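Local coordinates for protein dTDP-4-dehydrorhamnose 3-epimerase (Streptomyces niveus, PDB 2C0Z) that acts as a dTDP-6-deoxy-D-xylo-4-hexulose 3-epimerase, working with NovU to supply the deoxysugar of the antibiotic novobiocin, at residues A180-L183 against A184-R187; R111-D114 against V115-R118. All coordinates share one frame; numbering follows the deposited sequence.

Interaction 1: residues A180-L183 against A184-R187; sequences ALLL and AEAR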
loop_
_atom_site.group_PDB
_atom_site.type_symbol
_atom_site.label_atom_id
_atom_site.label_comp_id
_atom_site.label_asym_id
_atom_site.label_seq_id
_atom_site.Cartn_x
_atom_site.Cartn_y
_atom_site.Cartn_z
ATOM N N ALA A 180 16.629 20.667 11.119
ATOM C CA ALA A 180 17.442 19.465 11.242
ATOM C C ALA A 180 18.931 19.763 11.094
ATOM O O ALA A 180 19.321 20.711 10.416
ATOM C CB ALA A 180 17.045 18.475 10.183
ATOM N N LEU A 181 19.724 18.901 11.721
ATOM C CA LEU A 181 21.178 18.994 11.672
ATOM C C LEU A 181 21.692 18.770 10.274
ATOM O O LEU A 181 21.157 17.964 9.508
ATOM C CB LEU A 181 21.808 17.938 12.566
ATOM C CG LEU A 181 21.642 18.065 14.080
ATOM C CD1 LEU A 181 22.564 17.111 14.774
ATOM C CD2 LEU A 181 21.868 19.422 14.532
ATOM N N LEU A 182 22.757 19.481 9.942
ATOM C CA LEU A 182 23.604 19.096 8.811
ATOM C C LEU A 182 24.149 17.698 9.002
ATOM O O LEU A 182 24.310 17.218 10.121
ATOM C CB LEU A 182 24.750 20.060 8.642
ATOM C CG LEU A 182 24.334 21.496 8.406
ATOM C CD1 LEU A 182 25.589 22.305 8.115
ATOM C CD2 LEU A 182 23.363 21.598 7.271
ATOM N N LEU A 183 24.440 17.037 7.883
ATOM C CA LEU A 183 25.013 15.697 7.919
ATOM C C LEU A 183 26.264 15.628 8.830
ATOM O O LEU A 183 26.364 14.757 9.661
ATOM C CB LEU A 183 25.343 15.221 6.499
ATOM C CG LEU A 183 25.932 13.813 6.390
ATOM C CD1 LEU A 183 24.851 12.798 6.736
ATOM C CD2 LEU A 183 26.501 13.574 5.011
ATOM N N ALA A 184 27.178 16.573 8.659
ATOM C CA ALA A 184 28.421 16.597 9.425
ATOM C C ALA A 184 28.167 16.880 10.903
ATOM O O ALA A 184 28.895 16.355 11.764
ATOM C CB ALA A 184 29.376 17.640 8.843
ATOM N N GLU A 185 27.128 17.678 11.193
ATOM C CA GLU A 185 26.736 17.930 12.579
ATOM C C GLU A 185 26.196 16.660 13.247
ATOM O O GLU A 185 26.488 16.375 14.404
ATOM C CB GLU A 185 25.730 19.083 12.666
ATOM C CG GLU A 185 26.294 20.420 12.268
ATOM C CD GLU A 185 25.238 21.496 12.104
ATOM O OE1 GLU A 185 24.013 21.183 12.016
ATOM O OE2 GLU A 185 25.636 22.682 12.047
ATOM N N ALA A 186 25.369 15.902 12.527
ATOM C CA ALA A 186 24.837 14.652 13.029
ATOM C C ALA A 186 25.960 13.668 13.252
ATOM O O ALA A 186 26.024 12.995 14.268
ATOM C CB ALA A 186 23.829 14.093 12.036
ATOM N N ARG A 187 26.877 13.602 12.293
ATOM C CA ARG A 187 28.009 12.724 12.437
ATOM C C ARG A 187 28.856 13.086 13.641
ATOM O O ARG A 187 29.295 12.212 14.389
ATOM C CB ARG A 187 28.874 12.746 11.206
ATOM C CG ARG A 187 29.873 11.592 11.255
ATOM C CD ARG A 187 30.689 11.521 10.092
ATOM N NE ARG A 187 31.751 10.531 10.258
ATOM C CZ ARG A 187 32.675 10.330 9.349
ATOM N NH1 ARG A 187 32.680 11.072 8.241
ATOM N NH2 ARG A 187 33.613 9.411 9.551
#

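Interaction 2: residues R111-D114 against V115-R118; sequences RLDD and VSRR. With EDO (1,2-ethanediol), chain C; EDO (1,2-ethanediol), chain D.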
loop_
_atom_site.group_PDB
_atom_site.type_symbol
_atom_site.label_atom_id
_atom_site.label_comp_id
_atom_site.label_asym_id
_atom_site.label_seq_id
_atom_site.Cartn_x
_atom_site.Cartn_y
_atom_site.Cartn_z
ATOM N N ARG A 111 12.571 8.512 -9.972
ATOM C CA ARG A 111 11.219 9.042 -10.184
ATOM C C ARG A 111 10.219 7.937 -9.848
ATOM O O ARG A 111 10.241 6.846 -10.440
ATOM C CB ARG A 111 11.032 9.533 -11.612
ATOM C CG ARG A 111 9.669 10.117 -11.853
ATOM C CD ARG A 111 9.408 10.389 -13.313
ATOM N NE ARG A 111 8.138 11.061 -13.543
ATOM C CZ ARG A 111 8.018 12.363 -13.746
ATOM N NH1 ARG A 111 9.087 13.141 -13.671
ATOM N NH2 ARG A 111 6.821 12.902 -13.957
ATOM N N LEU A 112 9.410 8.201 -8.827
ATOM C CA LEU A 112 8.315 7.323 -8.417
ATOM C C LEU A 112 7.035 8.013 -8.826
ATOM O O LEU A 112 6.708 9.091 -8.298
ATOM C CB LEU A 112 8.347 7.053 -6.906
ATOM C CG LEU A 112 9.587 6.317 -6.384
ATOM C CD1 LEU A 112 9.410 6.024 -4.885
ATOM C CD2 LEU A 112 9.828 5.053 -7.185
ATOM N N ASP A 113 6.315 7.422 -9.774
ATOM C CA ASP A 113 5.076 8.039 -10.219
ATOM C C ASP A 113 4.004 6.999 -10.447
ATOM O O ASP A 113 4.233 5.791 -10.289
ATOM C CB ASP A 113 5.313 8.948 -11.438
ATOM C CG ASP A 113 5.761 8.194 -12.673
ATOM O OD1 ASP A 113 5.482 7.001 -12.800
ATOM O OD2 ASP A 113 6.391 8.735 -13.602
ATOM N N ASP A 114 2.843 7.505 -10.815
ATOM C CA ASP A 114 1.683 6.671 -11.066
ATOM C C ASP A 114 1.557 6.169 -12.506
ATOM O O ASP A 114 0.498 5.664 -12.896
ATOM C CB ASP A 114 0.412 7.376 -10.618
ATOM C CG ASP A 114 0.091 8.632 -11.402
ATOM O OD1 ASP A 114 0.778 8.939 -12.400
ATOM O OD2 ASP A 114 -0.884 9.374 -11.046
ATOM N N VAL A 115 2.642 6.282 -13.261
ATOM C CA VAL A 115 2.715 5.768 -14.608
ATOM C C VAL A 115 3.528 4.479 -14.637
ATOM O O VAL A 115 3.018 3.418 -14.966
ATOM C CB VAL A 115 3.331 6.818 -15.566
ATOM C CG1 VAL A 115 3.462 6.244 -16.970
ATOM C CG2 VAL A 115 2.442 8.038 -15.592
ATOM N N SER A 116 4.816 4.581 -14.323
ATOM C CA SER A 116 5.664 3.399 -14.187
ATOM C C SER A 116 5.477 2.638 -12.889
ATOM O O SER A 116 5.732 1.417 -12.819
ATOM C CB SER A 116 7.137 3.748 -14.452
ATOM O OG SER A 116 7.647 4.746 -13.607
ATOM N N ARG A 117 5.057 3.346 -11.857
ATOM C CA ARG A 117 4.673 2.689 -10.618
ATOM C C ARG A 117 5.752 1.778 -10.008
ATOM O O ARG A 117 5.469 0.691 -9.453
ATOM C CB ARG A 117 3.360 1.944 -10.816
ATOM C CG ARG A 117 2.200 2.873 -11.127
ATOM C CD ARG A 117 0.835 2.193 -11.029
ATOM N NE ARG A 117 -0.301 3.063 -11.388
ATOM C CZ ARG A 117 -0.961 3.840 -10.547
ATOM N NH1 ARG A 117 -0.678 3.864 -9.253
ATOM N NH2 ARG A 117 -1.956 4.587 -11.015
ATOM N N ARG A 118 6.996 2.258 -10.087
ATOM C CA ARG A 118 8.128 1.609 -9.448
ATOM C C ARG A 118 8.035 1.774 -7.923
ATOM O O ARG A 118 7.294 2.624 -7.401
ATOM C CB ARG A 118 9.449 2.152 -9.983
ATOM C CG ARG A 118 9.521 2.163 -11.503
ATOM C CD ARG A 118 10.082 0.952 -12.024
ATOM N NE ARG A 118 10.041 0.793 -13.486
ATOM C CZ ARG A 118 11.096 0.854 -14.269
ATOM N NH1 ARG A 118 12.305 1.129 -13.782
ATOM N NH2 ARG A 118 10.941 0.658 -15.565
HETATM C C1 EDO C . 6.504 -0.638 -15.206
HETATM O O1 EDO C . 7.364 0.074 -14.343
HETATM C C2 EDO C . 6.842 -0.246 -16.624
HETATM O O2 EDO C . 8.246 -0.343 -16.829
HETATM C C1 EDO D . -2.352 4.667 -15.204
HETATM O O1 EDO D . -2.222 4.047 -13.919
HETATM C C2 EDO D . -1.318 5.765 -15.476
HETATM O O2 EDO D . -1.468 6.809 -14.518
HETATM O O HOH W 1 7.832 5.141 -10.954
HETATM O O HOH W 2 5.850 4.942 -7.918
HETATM O O HOH W 3 7.775 6.967 -15.045
#

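Interaction 1: residues A180-L183 against A184-R187
Leu182 sits at the N-cap of helix 183-188, and the first turn is fastened by two backbone bonds, Ala186 N to Leu182 O and Arg187 N to Leu183 O, each 2.9 Å long. The side chain of Glu185, three residues into the helix from the cap, folds back against this start: with CG beside its own backbone N (chi1 -66°) and the chain extended beyond, its OE1 takes a hydrogen bond of 3.0 Å from Leu182 N. The donor arrives 45° above the carboxylate plane. This is one half of a capping box; the cap residue is a leucine, whose side chain cannot return the bond. Instead, CB and CG of Leu182 lie against the Glu185 carboxylate, CG coming within 3.6 Å of OE1. Leu181, just before the cap, sends CD1 over the helix to Ala186, 4.3 Å from its CB, five residues on as in a hydrophobic staple. From a loop, Asp159 OD1 accepts a hydrogen bond from Leu183 N. The buried Leu183 side chain packs on Leu97 and Tyr104, while a backbone link from Leu181 to His156 ties the approach from helix 175-178 to another loop.

Interaction 2: residues R111-D114 against V115-R118
Asp113 CG and Ser116 OG each stand between their own backbone N and carbonyl carbon (chi1 65° for Asp113), and this turns the Asp113 carboxylate onto the chain that follows it. OD1 grips two successive amides: Ser116 N, at 2.9 Å, comes in nearly along the C-O axis, whereas Val115 N, at 3.0 Å, reaches it from 57° above the carboxylate plane. The other oxygen, OD2, meets Arg111 NE at 2.9 Å in a salt bridge lying in the guanidinium plane, so both ends of the carboxylate are engaged and its rotation is probably fixed. A weak bond from Arg117 N to Asp113 O closes the turn, with Arg117 in a left-handed backbone conformation. Inside the bend, one water joins Arg111 O, Asp113 N, Ser116 OG and Arg118 N, bridging strand end and return.

The extended Arg117 side chain lies beside Asp114: Asp114 CB stands 3.5 Å above one face of the guanidinium, offset to its rim, and Asp114 O is over a face too, while NH2 donates at the edge to an ethanediol hydroxyl, O1, at 3.0 Å. The Asp114 carboxylate itself is held by Gly88 N and by Arg87 of the second subunit. A second ethanediol bridges Ser116 O and Arg118 NE. Leu112 CD2 rests 4.0 Å from Arg118 CB, near the substrate-binding pocket inferred by similarity.

An aspartate whose side-chain oxygen accepts the amide two residues on forms an Asx turn; with the third-residue amide and the wider main-chain bond added, this is an Asx motif. Here it reverses the chain between strands 107-113 and 119-122, carrying it from one sheet of the cupin fold to the other.

Both interactions show a carboxylate ordering backbone amides where a regular element begins or ends, yet they share no element of the fold. Interaction 1 starts a short helix and interaction 2 ends a strand; they lie on opposite sides of the chain's centre, with centres 31 Å apart and nearest atoms about 20 Å apart. At 180-187 the glutamate works backward on one amide at the surface, and leucines supply most of the rest. The bend at 111-118 is more buried and more polar: its aspartate works forward on two amides, water fills in, and the second subunit contributes a charge partner, whereas no other chain of the assembly touches interaction 1.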